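Local coordinates for botulinum neurotoxin type C1 (Clostridium botulinum, PDB 3R4S), which depends on two ganglioside molecules for cell entry and carries separate sialic acid sites in the receptor-binding fragment of its heavy chain, at residues 119-124 with 175-180; 249-254 with 285-290; 289-294 with 309-314. All coordinates share one frame; numbering follows the deposited sequence.

Overall arrangement
The receptor-binding fragment has two halves, and contact 1 lies across the chain's centre from contacts 2 and 3. Contact 1 comes first along the sequence, in the concanavalin-like N-terminal half, where a loop folds against strand 116-124. Contacts 2 and 3 follow in the trefoil-type C-terminal half, their centres about 8 Å apart, whereas the centre of contact 1 lies about 49 Å from that of contact 2 and 55 Å from that of contact 3. Strand 288-292 serves both later contacts, pairing with strands 251-256 and 307-314. Strands 288-292 and 307-314 carry residues of the alpha-sialic acid site, and Tyr286 and Ile314 belong to the other; contact 1 is packing remote from both.

Contact 1 (119-124 with 175-180); sequences FTLKQN and KELTGI
In the concanavalin-like half of the fragment, built of antiparallel sheets, Leu121 and Gln123 near the end of strand 116-124 meet a type II beta turn formed by Leu177 to Ile180. The turn is closed by the bond from Ile180 N to Leu177 O (3.0 Å), and its third position has positive phi (93°), a backbone shape that suits Gly179. Gln123 and Asn124 both face Ser127 on the neighbouring strand, a classic beta bulge, and the long amide side chain of Gln123 reaches across to the turn. With CG anti to the backbone N (chi1 175°) and the rest of the chain extended, its NE2 donates to Thr178 O over 2.8 Å, the acceptor lying in the amide plane and the N-H pointing almost straight at it (164°). The other end of the same amide, OE1, is bonded to Ser127 OG, which should fix the rotation of the group. Leucines fill the more buried side: Leu121 and Leu177 cross at about a right angle, and their CD1 atoms meet tip to tip at 3.5 Å, tighter than usual for methyl groups. Ile180 lays its CG1 against Lys122 O at 3.6 Å, presenting hydrocarbon to the flank of the strand; that carbonyl is bonded to Ser106 OG. Two waters stitch the outer margin. One accepts a hydrogen bond from Asn124 ND2 and donates one to Thr178 O, which thus has a second donor. The other donates to Gln123 O at 2.8 Å and to Gly179 O at 3.1 Å.

Contact 2 (249-254 with 285-290); sequences NKEYYM and GYKIII. With SLB (N-acetyl-beta-neuraminic acid), chain C.
Asn249 N donates to Ile290 O at 2.9 Å, fastening the loop ahead of strand 251-256 to strand 288-292. Ile289 lays its CG2 methyl against Asn249 CA, 3.5 Å away, at this first step. At Lys250 direct pairing gives way to a water that accepts from both Lys250 N and Ile290 N, giving both amide N-H groups an acceptor. Glu251 follows, its CG resting on Ile289 CG1 while its carboxylate lies against Lys287 CD; Glu251 OE1 and Lys287 NZ stay 4.1 Å apart, beyond a salt bridge, though the opposite charges should still attract. Tyr252 and Ile288 form an antiparallel hydrogen-bonded pair, with Tyr252 N to Ile288 O at 2.8 Å and Ile288 N to Tyr252 O at 2.9 Å. On the face of the sheet that carries these two side chains, Ile288 CD1 lies at the edge of the Tyr252 ring and touches CB, and Ile290 CD1 meets CD2 obliquely; branched aliphatics thus pack a buried aromatic whose hydroxyl is bonded to Arg247 N. With CG anti to the carbonyl carbon (chi1 -69°), Tyr253 sets its ring alongside the Lys287 chain, CE1 near CG, and turns an edge to Gly285 O. A water bridges Tyr253 OH (2.7 Å) and Gly285 O, to which it donates. At Met254 another water accepts from the backbone N and donates to Tyr286 O, while the CB of Met254 packs on Ile288 CG1 (4.0 Å). The CB of Tyr286 points away from segment 249-254, and its ring carries the hydroxyl to the N-acetyl-beta-neuraminic acid, OH lying 2.6 Å from O4. A pocket residue just ahead of an antiparallel strand fits the beta-trefoil of the receptor-binding half, where Tyr286 lines the beta-sialic acid pocket with Tyr265 and Ile314.

Contact 3 (289-294 with 309-314); sequences IIKRIR and YFDMTI. With SIA (N-acetyl-alpha-neuraminic acid), chain D.
Ile289 and Asp311 exchange both backbone bonds, each 2.9 Å between N and O; Lys291 and Tyr309 likewise, Lys291 N to Tyr309 O at 2.9 Å and Tyr309 N to Lys291 O at 3.0 Å, so all four amide protons and carbonyls of these pairs are satisfied. Between them Ile290 and Phe310 form a non-hydrogen-bonded pair on the face opposite Lys291, Tyr309 and Asp311, where Ile290 CG1 packs on Phe310 CE1. On the sugar-facing side, the CG of Tyr309 sits between the backbone N and the carbonyl carbon (chi1 64°), which brings its ring back across strand 288-292: Lys291 CB lies over one face, 3.5 Å from the centroid in a CH-pi contact, and Ile293 CG1 meets the edge. Bends at chi2 and chi3 fold the lysine chain past Asp311, and its NZ is bonded to Asn249 OD1. Tyr309 OH donates to O1A of the N-acetyl-alpha-neuraminic acid at 2.7 Å. Asp311 OD2 lies equally near that carboxylate oxygen, a closeness suggesting that one of the two acids may hold a proton. Asn320, Gln346 and Thr347 bond the sugar too. A lysine, tyrosine and aspartate projecting from one face of paired antiparallel strands thus form part of the alpha-sialic acid pocket of the trefoil half.

Contact 1 (119-124 with 175-180)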
loop_
_atom_site.group_PDB
_atom_site.type_symbol
_atom_site.label_atom_id
_atom_site.label_comp_id
_atom_site.label_asym_id
_atom_site.label_seq_id
_atom_site.Cartn_x
_atom_site.Cartn_y
_atom_site.Cartn_z
ATOM N N PHE A 119 -4.635 -18.866 -2.626
ATOM C CA PHE A 119 -3.779 -19.698 -3.470
ATOM C C PHE A 119 -4.247 -21.133 -3.383
ATOM O O PHE A 119 -4.484 -21.642 -2.292
ATOM C CB PHE A 119 -2.308 -19.622 -3.046
ATOM C CG PHE A 119 -1.422 -20.562 -3.818
ATOM C CD1 PHE A 119 -0.980 -20.228 -5.096
ATOM C CD2 PHE A 119 -1.043 -21.780 -3.274
ATOM C CE1 PHE A 119 -0.164 -21.100 -5.829
ATOM C CE2 PHE A 119 -0.235 -22.660 -3.991
ATOM C CZ PHE A 119 0.200 -22.320 -5.279
ATOM N N THR A 120 -4.376 -21.786 -4.530
ATOM C CA THR A 120 -4.897 -23.147 -4.570
ATOM C C THR A 120 -4.025 -24.095 -5.385
ATOM O O THR A 120 -3.645 -23.784 -6.524
ATOM C CB THR A 120 -6.295 -23.176 -5.188
ATOM O OG1 THR A 120 -7.142 -22.257 -4.490
ATOM C CG2 THR A 120 -6.882 -24.577 -5.103
ATOM N N LEU A 121 -3.687 -25.237 -4.794
ATOM C CA LEU A 121 -3.175 -26.364 -5.567
ATOM C C LEU A 121 -4.381 -27.202 -5.977
ATOM O O LEU A 121 -5.155 -27.635 -5.121
ATOM C CB LEU A 121 -2.208 -27.207 -4.742
ATOM C CG LEU A 121 -0.805 -26.639 -4.497
ATOM C CD1 LEU A 121 0.034 -27.650 -3.752
ATOM C CD2 LEU A 121 -0.114 -26.254 -5.798
ATOM N N LYS A 122 -4.568 -27.403 -7.276
ATOM C CA LYS A 122 -5.681 -28.218 -7.742
ATOM C C LYS A 122 -5.186 -29.584 -8.202
ATOM O O LYS A 122 -4.554 -29.709 -9.256
ATOM C CB LYS A 122 -6.443 -27.522 -8.867
ATOM C CG LYS A 122 -7.711 -28.263 -9.283
ATOM C CD LYS A 122 -8.382 -27.584 -10.461
ATOM C CE LYS A 122 -9.692 -28.266 -10.839
ATOM N NZ LYS A 122 -10.835 -27.643 -10.154
ATOM N N GLN A 123 -5.459 -30.605 -7.395
ATOM C CA GLN A 123 -5.000 -31.951 -7.705
ATOM C C GLN A 123 -5.765 -32.536 -8.879
ATOM O O GLN A 123 -5.172 -33.061 -9.817
ATOM C CB GLN A 123 -5.128 -32.864 -6.487
ATOM C CG GLN A 123 -4.778 -34.310 -6.778
ATOM C CD GLN A 123 -4.932 -35.201 -5.559
ATOM O OE1 GLN A 123 -5.570 -34.824 -4.579
ATOM N NE2 GLN A 123 -4.339 -36.387 -5.613
ATOM N N ASN A 124 -7.087 -32.445 -8.816
ATOM C CA ASN A 124 -7.957 -32.956 -9.869
ATOM C C ASN A 124 -9.312 -32.293 -9.672
ATOM O O ASN A 124 -9.447 -31.427 -8.805
ATOM C CB ASN A 124 -8.071 -34.486 -9.789
ATOM C CG ASN A 124 -8.487 -34.964 -8.410
ATOM O OD1 ASN A 124 -9.477 -34.482 -7.850
ATOM N ND2 ASN A 124 -7.721 -35.895 -7.844
ATOM N N LYS A 175 -0.931 -32.075 1.685
ATOM C CA LYS A 175 -1.452 -33.439 1.685
ATOM C C LYS A 175 -0.938 -34.178 0.452
ATOM O O LYS A 175 -0.315 -33.581 -0.422
ATOM C CB LYS A 175 -2.980 -33.431 1.708
ATOM C CG LYS A 175 -3.628 -33.019 0.386
ATOM C CD LYS A 175 -5.136 -32.833 0.549
ATOM C CE LYS A 175 -5.857 -32.847 -0.802
ATOM N NZ LYS A 175 -7.303 -32.492 -0.669
ATOM N N GLU A 176 -1.180 -35.481 0.390
ATOM C CA GLU A 176 -0.786 -36.257 -0.776
ATOM C C GLU A 176 -1.547 -35.737 -1.997
ATOM O O GLU A 176 -2.779 -35.701 -2.011
ATOM C CB GLU A 176 -1.075 -37.742 -0.553
ATOM C CG GLU A 176 -0.219 -38.671 -1.408
ATOM C CD GLU A 176 -0.382 -40.137 -1.025
ATOM O OE1 GLU A 176 0.631 -40.873 -1.035
ATOM O OE2 GLU A 176 -1.522 -40.550 -0.709
ATOM N N LEU A 177 -0.815 -35.306 -3.015
ATOM C CA LEU A 177 -1.461 -34.745 -4.199
ATOM C C LEU A 177 -1.091 -35.554 -5.431
ATOM O O LEU A 177 -0.770 -34.999 -6.483
ATOM C CB LEU A 177 -1.074 -33.278 -4.379
ATOM C CG LEU A 177 -1.529 -32.334 -3.269
ATOM C CD1 LEU A 177 -0.849 -30.985 -3.437
ATOM C CD2 LEU A 177 -3.051 -32.175 -3.260
ATOM N N THR A 178 -1.146 -36.874 -5.285
ATOM C CA THR A 178 -0.712 -37.793 -6.335
ATOM C C THR A 178 -1.484 -37.561 -7.629
ATOM O O THR A 178 -2.720 -37.527 -7.637
ATOM C CB THR A 178 -0.886 -39.266 -5.908
ATOM O OG1 THR A 178 -0.420 -39.440 -4.562
ATOM C CG2 THR A 178 -0.107 -40.190 -6.851
ATOM N N GLY A 179 -0.748 -37.386 -8.721
ATOM C CA GLY A 179 -1.367 -37.144 -10.010
ATOM C C GLY A 179 -1.540 -35.679 -10.363
ATOM O O GLY A 179 -1.973 -35.359 -11.473
ATOM N N ILE A 180 -1.219 -34.776 -9.438
ATOM C CA ILE A 180 -1.297 -33.359 -9.778
ATOM C C ILE A 180 -0.388 -33.101 -10.982
ATOM O O ILE A 180 0.696 -33.671 -11.099
ATOM C CB ILE A 180 -0.930 -32.417 -8.598
ATOM C CG1 ILE A 180 -1.165 -30.949 -8.992
ATOM C CG2 ILE A 180 0.505 -32.629 -8.161
ATOM C CD1 ILE A 180 -1.164 -29.990 -7.831
HETATM O O HOH W 1 -4.925 -34.744 -12.088
HETATM O O HOH W 2 -5.277 -37.067 -9.109
#

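Contact 2 (249-254 with 285-290)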
loop_
_atom_site.group_PDB
_atom_site.type_symbol
_atom_site.label_atom_id
_atom_site.label_comp_id
_atom_site.label_asym_id
_atom_site.label_seq_id
_atom_site.Cartn_x
_atom_site.Cartn_y
_atom_site.Cartn_z
ATOM N N ASN A 249 3.130 18.894 -4.534
ATOM C CA ASN A 249 2.230 19.632 -5.417
ATOM C C ASN A 249 1.008 18.834 -5.842
ATOM O O ASN A 249 0.494 19.004 -6.948
ATOM C CB ASN A 249 2.964 20.118 -6.668
ATOM C CG ASN A 249 4.225 20.885 -6.342
ATOM O OD1 ASN A 249 4.335 21.521 -5.291
ATOM N ND2 ASN A 249 5.190 20.825 -7.245
ATOM N N LYS A 250 0.535 17.965 -4.963
ATOM C CA LYS A 250 -0.600 17.125 -5.294
ATOM C C LYS A 250 -1.506 17.040 -4.082
ATOM O O LYS A 250 -1.035 16.890 -2.954
ATOM C CB LYS A 250 -0.118 15.740 -5.742
ATOM C CG LYS A 250 -1.204 14.679 -5.878
ATOM C CD LYS A 250 -0.616 13.351 -6.375
ATOM C CE LYS A 250 -1.676 12.243 -6.445
ATOM N NZ LYS A 250 -2.728 12.524 -7.468
ATOM N N GLU A 251 -2.805 17.160 -4.316
ATOM C CA GLU A 251 -3.795 17.150 -3.250
ATOM C C GLU A 251 -3.910 15.802 -2.567
ATOM O O GLU A 251 -4.069 14.783 -3.235
ATOM C CB GLU A 251 -5.173 17.523 -3.807
ATOM C CG GLU A 251 -5.304 18.964 -4.256
ATOM C CD GLU A 251 -6.747 19.326 -4.585
ATOM O OE1 GLU A 251 -7.440 18.529 -5.264
ATOM O OE2 GLU A 251 -7.187 20.408 -4.155
ATOM N N TYR A 252 -3.862 15.799 -1.235
ATOM C CA TYR A 252 -4.122 14.578 -0.469
ATOM C C TYR A 252 -5.120 14.813 0.647
ATOM O O TYR A 252 -5.236 15.929 1.171
ATOM C CB TYR A 252 -2.836 14.025 0.153
ATOM C CG TYR A 252 -1.826 13.486 -0.842
ATOM C CD1 TYR A 252 -1.994 12.230 -1.437
ATOM C CD2 TYR A 252 -0.702 14.223 -1.176
ATOM C CE1 TYR A 252 -1.054 11.727 -2.352
ATOM C CE2 TYR A 252 0.235 13.737 -2.089
ATOM C CZ TYR A 252 0.060 12.489 -2.665
ATOM O OH TYR A 252 0.998 12.027 -3.569
ATOM N N TYR A 253 -5.843 13.757 1.007
ATOM C CA TYR A 253 -6.488 13.705 2.305
ATOM C C TYR A 253 -5.482 13.152 3.318
ATOM O O TYR A 253 -4.998 12.016 3.196
ATOM C CB TYR A 253 -7.721 12.820 2.273
ATOM C CG TYR A 253 -8.869 13.369 1.460
ATOM C CD1 TYR A 253 -9.504 14.545 1.838
ATOM C CD2 TYR A 253 -9.354 12.683 0.348
ATOM C CE1 TYR A 253 -10.572 15.046 1.121
ATOM C CE2 TYR A 253 -10.428 13.173 -0.379
ATOM C CZ TYR A 253 -11.035 14.355 0.019
ATOM O OH TYR A 253 -12.099 14.853 -0.690
ATOM N N MET A 254 -5.165 13.970 4.312
ATOM C CA MET A 254 -4.196 13.606 5.327
ATOM C C MET A 254 -4.942 12.948 6.470
ATOM O O MET A 254 -5.915 13.509 6.981
ATOM C CB MET A 254 -3.468 14.861 5.803
ATOM C CG MET A 254 -2.336 14.619 6.788
ATOM S SD MET A 254 -1.392 16.131 7.076
ATOM C CE MET A 254 -0.353 15.615 8.457
ATOM N N GLY A 285 -14.026 16.740 3.889
ATOM C CA GLY A 285 -13.115 17.658 4.536
ATOM C C GLY A 285 -12.068 18.258 3.624
ATOM O O GLY A 285 -12.135 18.137 2.401
ATOM N N TYR A 286 -11.085 18.911 4.232
ATOM C CA TYR A 286 -10.102 19.656 3.469
ATOM C C TYR A 286 -8.920 18.791 3.066
ATOM O O TYR A 286 -8.639 17.751 3.677
ATOM C CB TYR A 286 -9.622 20.876 4.252
ATOM C CG TYR A 286 -10.730 21.822 4.652
ATOM C CD1 TYR A 286 -11.686 22.236 3.732
ATOM C CD2 TYR A 286 -10.810 22.316 5.949
ATOM C CE1 TYR A 286 -12.703 23.113 4.100
ATOM C CE2 TYR A 286 -11.816 23.188 6.326
ATOM C CZ TYR A 286 -12.762 23.585 5.394
ATOM O OH TYR A 286 -13.764 24.453 5.764
ATOM N N LYS A 287 -8.239 19.246 2.025
ATOM C CA LYS A 287 -7.100 18.556 1.461
ATOM C C LYS A 287 -5.840 19.346 1.775
ATOM O O LYS A 287 -5.898 20.562 1.968
ATOM C CB LYS A 287 -7.297 18.468 -0.050
ATOM C CG LYS A 287 -8.651 17.878 -0.429
ATOM C CD LYS A 287 -9.142 18.419 -1.756
ATOM C CE LYS A 287 -10.623 18.131 -1.946
ATOM N NZ LYS A 287 -11.037 18.271 -3.373
ATOM N N ILE A 288 -4.704 18.662 1.838
ATOM C CA ILE A 288 -3.422 19.353 1.919
ATOM C C ILE A 288 -2.636 19.145 0.639
ATOM O O ILE A 288 -2.886 18.202 -0.119
ATOM C CB ILE A 288 -2.563 18.893 3.130
ATOM C CG1 ILE A 288 -2.166 17.430 3.000
ATOM C CG2 ILE A 288 -3.306 19.125 4.454
ATOM C CD1 ILE A 288 -0.965 17.173 2.109
ATOM N N ILE A 289 -1.684 20.039 0.404
ATOM C CA ILE A 289 -0.721 19.870 -0.663
ATOM C C ILE A 289 0.645 20.000 -0.011
ATOM O O ILE A 289 0.860 20.907 0.793
ATOM C CB ILE A 289 -0.883 20.958 -1.749
ATOM C CG1 ILE A 289 -2.242 20.814 -2.440
ATOM C CG2 ILE A 289 0.263 20.879 -2.752
ATOM C CD1 ILE A 289 -2.515 21.877 -3.499
ATOM N N ILE A 290 1.553 19.091 -0.345
ATOM C CA ILE A 290 2.892 19.088 0.232
ATOM C C ILE A 290 3.834 19.906 -0.637
ATOM O O ILE A 290 3.868 19.725 -1.851
ATOM C CB ILE A 290 3.439 17.643 0.340
ATOM C CG1 ILE A 290 2.394 16.719 0.985
ATOM C CG2 ILE A 290 4.747 17.614 1.120
ATOM C CD1 ILE A 290 2.755 15.256 0.940
HETATM C C1 SLB C . -17.717 27.375 9.111
HETATM C C2 SLB C . -16.390 27.805 8.546
HETATM C C3 SLB C . -15.482 26.576 8.413
HETATM C C4 SLB C . -14.079 26.978 7.968
HETATM C C5 SLB C . -13.510 27.959 8.968
HETATM C C6 SLB C . -14.439 29.171 9.086
HETATM C C7 SLB C . -13.919 30.065 10.202
HETATM C C8 SLB C . -14.645 31.420 10.206
HETATM C C9 SLB C . -14.097 32.349 11.285
HETATM C C10 SLB C . -11.118 28.508 8.985
HETATM C C11 SLB C . -9.996 29.085 8.177
HETATM N N5 SLB C . -12.293 28.475 8.356
HETATM O O1A SLB C . -17.821 27.113 10.332
HETATM O O1B SLB C . -18.675 27.275 8.312
HETATM O O2 SLB C . -16.639 28.354 7.248
HETATM O O4 SLB C . -13.223 25.833 7.908
HETATM O O6 SLB C . -15.805 28.816 9.382
HETATM O O7 SLB C . -14.140 29.352 11.434
HETATM O O8 SLB C . -14.525 32.057 8.925
HETATM O O9 SLB C . -14.737 32.022 12.524
HETATM O O10 SLB C . -10.957 28.099 10.130
HETATM O O HOH W 3 1.513 17.041 -2.396
HETATM O O HOH W 4 -13.555 16.792 0.479
HETATM O O HOH W 5 -6.466 16.624 4.685
#

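Contact 3 (289-294 with 309-314)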
loop_
_atom_site.group_PDB
_atom_site.type_symbol
_atom_site.label_atom_id
_atom_site.label_comp_id
_atom_site.label_asym_id
_atom_site.label_seq_id
_atom_site.Cartn_x
_atom_site.Cartn_y
_atom_site.Cartn_z
ATOM N N ILE A 289 -1.684 20.039 0.404
ATOM C CA ILE A 289 -0.721 19.870 -0.663
ATOM C C ILE A 289 0.645 20.000 -0.011
ATOM O O ILE A 289 0.860 20.907 0.793
ATOM C CB ILE A 289 -0.883 20.958 -1.749
ATOM C CG1 ILE A 289 -2.242 20.814 -2.440
ATOM C CG2 ILE A 289 0.263 20.879 -2.752
ATOM C CD1 ILE A 289 -2.515 21.877 -3.499
ATOM N N ILE A 290 1.553 19.091 -0.345
ATOM C CA ILE A 290 2.892 19.088 0.232
ATOM C C ILE A 290 3.834 19.906 -0.637
ATOM O O ILE A 290 3.868 19.725 -1.851
ATOM C CB ILE A 290 3.439 17.643 0.340
ATOM C CG1 ILE A 290 2.394 16.719 0.985
ATOM C CG2 ILE A 290 4.747 17.614 1.120
ATOM C CD1 ILE A 290 2.755 15.256 0.940
ATOM N N LYS A 291 4.601 20.802 -0.022
ATOM C CA LYS A 291 5.527 21.646 -0.784
ATOM C C LYS A 291 6.964 21.391 -0.358
ATOM O O LYS A 291 7.276 21.368 0.833
ATOM C CB LYS A 291 5.206 23.136 -0.596
ATOM C CG LYS A 291 3.748 23.486 -0.811
ATOM C CD LYS A 291 3.313 23.280 -2.255
ATOM C CE LYS A 291 4.039 24.233 -3.207
ATOM N NZ LYS A 291 3.579 24.051 -4.631
ATOM N N ARG A 292 7.846 21.236 -1.335
ATOM C CA ARG A 292 9.238 20.922 -1.048
ATOM C C ARG A 292 10.077 22.151 -0.693
ATOM O O ARG A 292 9.981 23.195 -1.331
ATOM C CB ARG A 292 9.870 20.193 -2.232
ATOM C CG ARG A 292 11.286 19.656 -1.954
ATOM C CD ARG A 292 11.859 18.929 -3.183
ATOM N NE ARG A 292 11.991 19.844 -4.311
ATOM C CZ ARG A 292 11.659 19.559 -5.568
ATOM N NH1 ARG A 292 11.163 18.367 -5.890
ATOM N NH2 ARG A 292 11.821 20.477 -6.511
ATOM N N ILE A 293 10.901 22.013 0.336
ATOM C CA ILE A 293 11.898 23.020 0.670
ATOM C C ILE A 293 13.268 22.481 0.282
ATOM O O ILE A 293 14.044 23.159 -0.385
ATOM C CB ILE A 293 11.884 23.353 2.168
ATOM C CG1 ILE A 293 10.630 24.165 2.522
ATOM C CG2 ILE A 293 13.142 24.120 2.559
ATOM C CD1 ILE A 293 10.456 24.366 4.014
ATOM N N ARG A 294 13.550 21.244 0.691
ATOM C CA ARG A 294 14.800 20.572 0.328
ATOM C C ARG A 294 14.554 19.103 -0.022
ATOM O O ARG A 294 13.932 18.360 0.749
ATOM C CB ARG A 294 15.820 20.670 1.466
ATOM C CG ARG A 294 17.215 20.189 1.077
ATOM C CD ARG A 294 18.074 19.929 2.303
ATOM N NE ARG A 294 17.699 18.675 2.953
ATOM C CZ ARG A 294 18.118 18.298 4.161
ATOM N NH1 ARG A 294 18.919 19.089 4.868
ATOM N NH2 ARG A 294 17.727 17.132 4.666
ATOM N N TYR A 309 6.815 21.773 3.754
ATOM C CA TYR A 309 5.729 22.382 4.516
ATOM C C TYR A 309 4.420 21.996 3.850
ATOM O O TYR A 309 4.428 21.380 2.785
ATOM C CB TYR A 309 5.888 23.910 4.606
ATOM C CG TYR A 309 5.800 24.626 3.271
ATOM C CD1 TYR A 309 4.588 25.121 2.801
ATOM C CD2 TYR A 309 6.933 24.813 2.485
ATOM C CE1 TYR A 309 4.507 25.794 1.579
ATOM C CE2 TYR A 309 6.867 25.478 1.263
ATOM C CZ TYR A 309 5.651 25.966 0.813
ATOM O OH TYR A 309 5.580 26.616 -0.410
ATOM N N PHE A 310 3.298 22.337 4.474
ATOM C CA PHE A 310 1.992 21.926 3.963
ATOM C C PHE A 310 1.074 23.125 3.698
ATOM O O PHE A 310 0.964 24.018 4.537
ATOM C CB PHE A 310 1.308 20.993 4.973
ATOM C CG PHE A 310 2.102 19.745 5.299
ATOM C CD1 PHE A 310 2.008 18.613 4.497
ATOM C CD2 PHE A 310 2.922 19.700 6.423
ATOM C CE1 PHE A 310 2.739 17.455 4.799
ATOM C CE2 PHE A 310 3.644 18.549 6.742
ATOM C CZ PHE A 310 3.558 17.426 5.921
ATOM N N ASP A 311 0.401 23.118 2.547
ATOM C CA ASP A 311 -0.637 24.098 2.219
ATOM C C ASP A 311 -2.016 23.491 2.359
ATOM O O ASP A 311 -2.221 22.312 2.053
ATOM C CB ASP A 311 -0.494 24.577 0.779
ATOM C CG ASP A 311 0.724 25.428 0.573
ATOM O OD1 ASP A 311 1.235 25.979 1.575
ATOM O OD2 ASP A 311 1.171 25.539 -0.587
ATOM N N MET A 312 -2.960 24.305 2.824
ATOM C CA MET A 312 -4.371 23.951 2.811
ATOM C C MET A 312 -5.206 25.139 2.302
ATOM O O MET A 312 -5.037 26.277 2.750
ATOM C CB MET A 312 -4.836 23.529 4.201
ATOM C CG MET A 312 -6.312 23.165 4.269
ATOM S SD MET A 312 -6.835 22.703 5.927
ATOM C CE MET A 312 -6.016 21.115 6.129
ATOM N N THR A 313 -6.093 24.878 1.352
ATOM C CA THR A 313 -6.939 25.939 0.813
ATOM C C THR A 313 -8.365 25.804 1.332
ATOM O O THR A 313 -8.987 24.746 1.216
ATOM C CB THR A 313 -6.929 25.945 -0.725
ATOM O OG1 THR A 313 -5.637 26.360 -1.188
ATOM C CG2 THR A 313 -7.976 26.906 -1.263
ATOM N N ILE A 314 -8.868 26.876 1.930
ATOM C CA ILE A 314 -10.248 26.924 2.400
ATOM C C ILE A 314 -10.919 28.194 1.875
ATOM O O ILE A 314 -10.362 29.290 1.993
ATOM C CB ILE A 314 -10.315 26.935 3.927
ATOM C CG1 ILE A 314 -9.613 25.702 4.495
ATOM C CG2 ILE A 314 -11.765 27.017 4.396
ATOM C CD1 ILE A 314 -9.478 25.725 5.998
HETATM C C1 SIA D . 2.932 27.881 -2.253
HETATM C C2 SIA D . 4.015 28.829 -2.720
HETATM C C3 SIA D . 3.497 29.794 -3.788
HETATM C C4 SIA D . 2.651 30.926 -3.232
HETATM C C5 SIA D . 3.338 31.563 -2.039
HETATM C C6 SIA D . 3.644 30.479 -1.011
HETATM C C7 SIA D . 4.280 31.015 0.268
HETATM C C8 SIA D . 4.579 29.867 1.230
HETATM C C9 SIA D . 4.955 30.396 2.610
HETATM C C10 SIA D . 2.549 33.717 -1.270
HETATM C C11 SIA D . 1.436 34.506 -0.633
HETATM N N5 SIA D . 2.324 32.411 -1.437
HETATM O O1A SIA D . 3.069 27.343 -1.122
HETATM O O1B SIA D . 1.951 27.651 -3.000
HETATM O O2 SIA D . 5.071 28.034 -3.273
HETATM O O4 SIA D . 2.461 31.921 -4.243
HETATM O O6 SIA D . 4.536 29.521 -1.583
HETATM O O7 SIA D . 5.511 31.677 -0.054
HETATM O O8 SIA D . 3.438 28.992 1.331
HETATM O O9 SIA D . 3.759 30.879 3.227
HETATM O O10 SIA D . 3.602 34.237 -1.612
#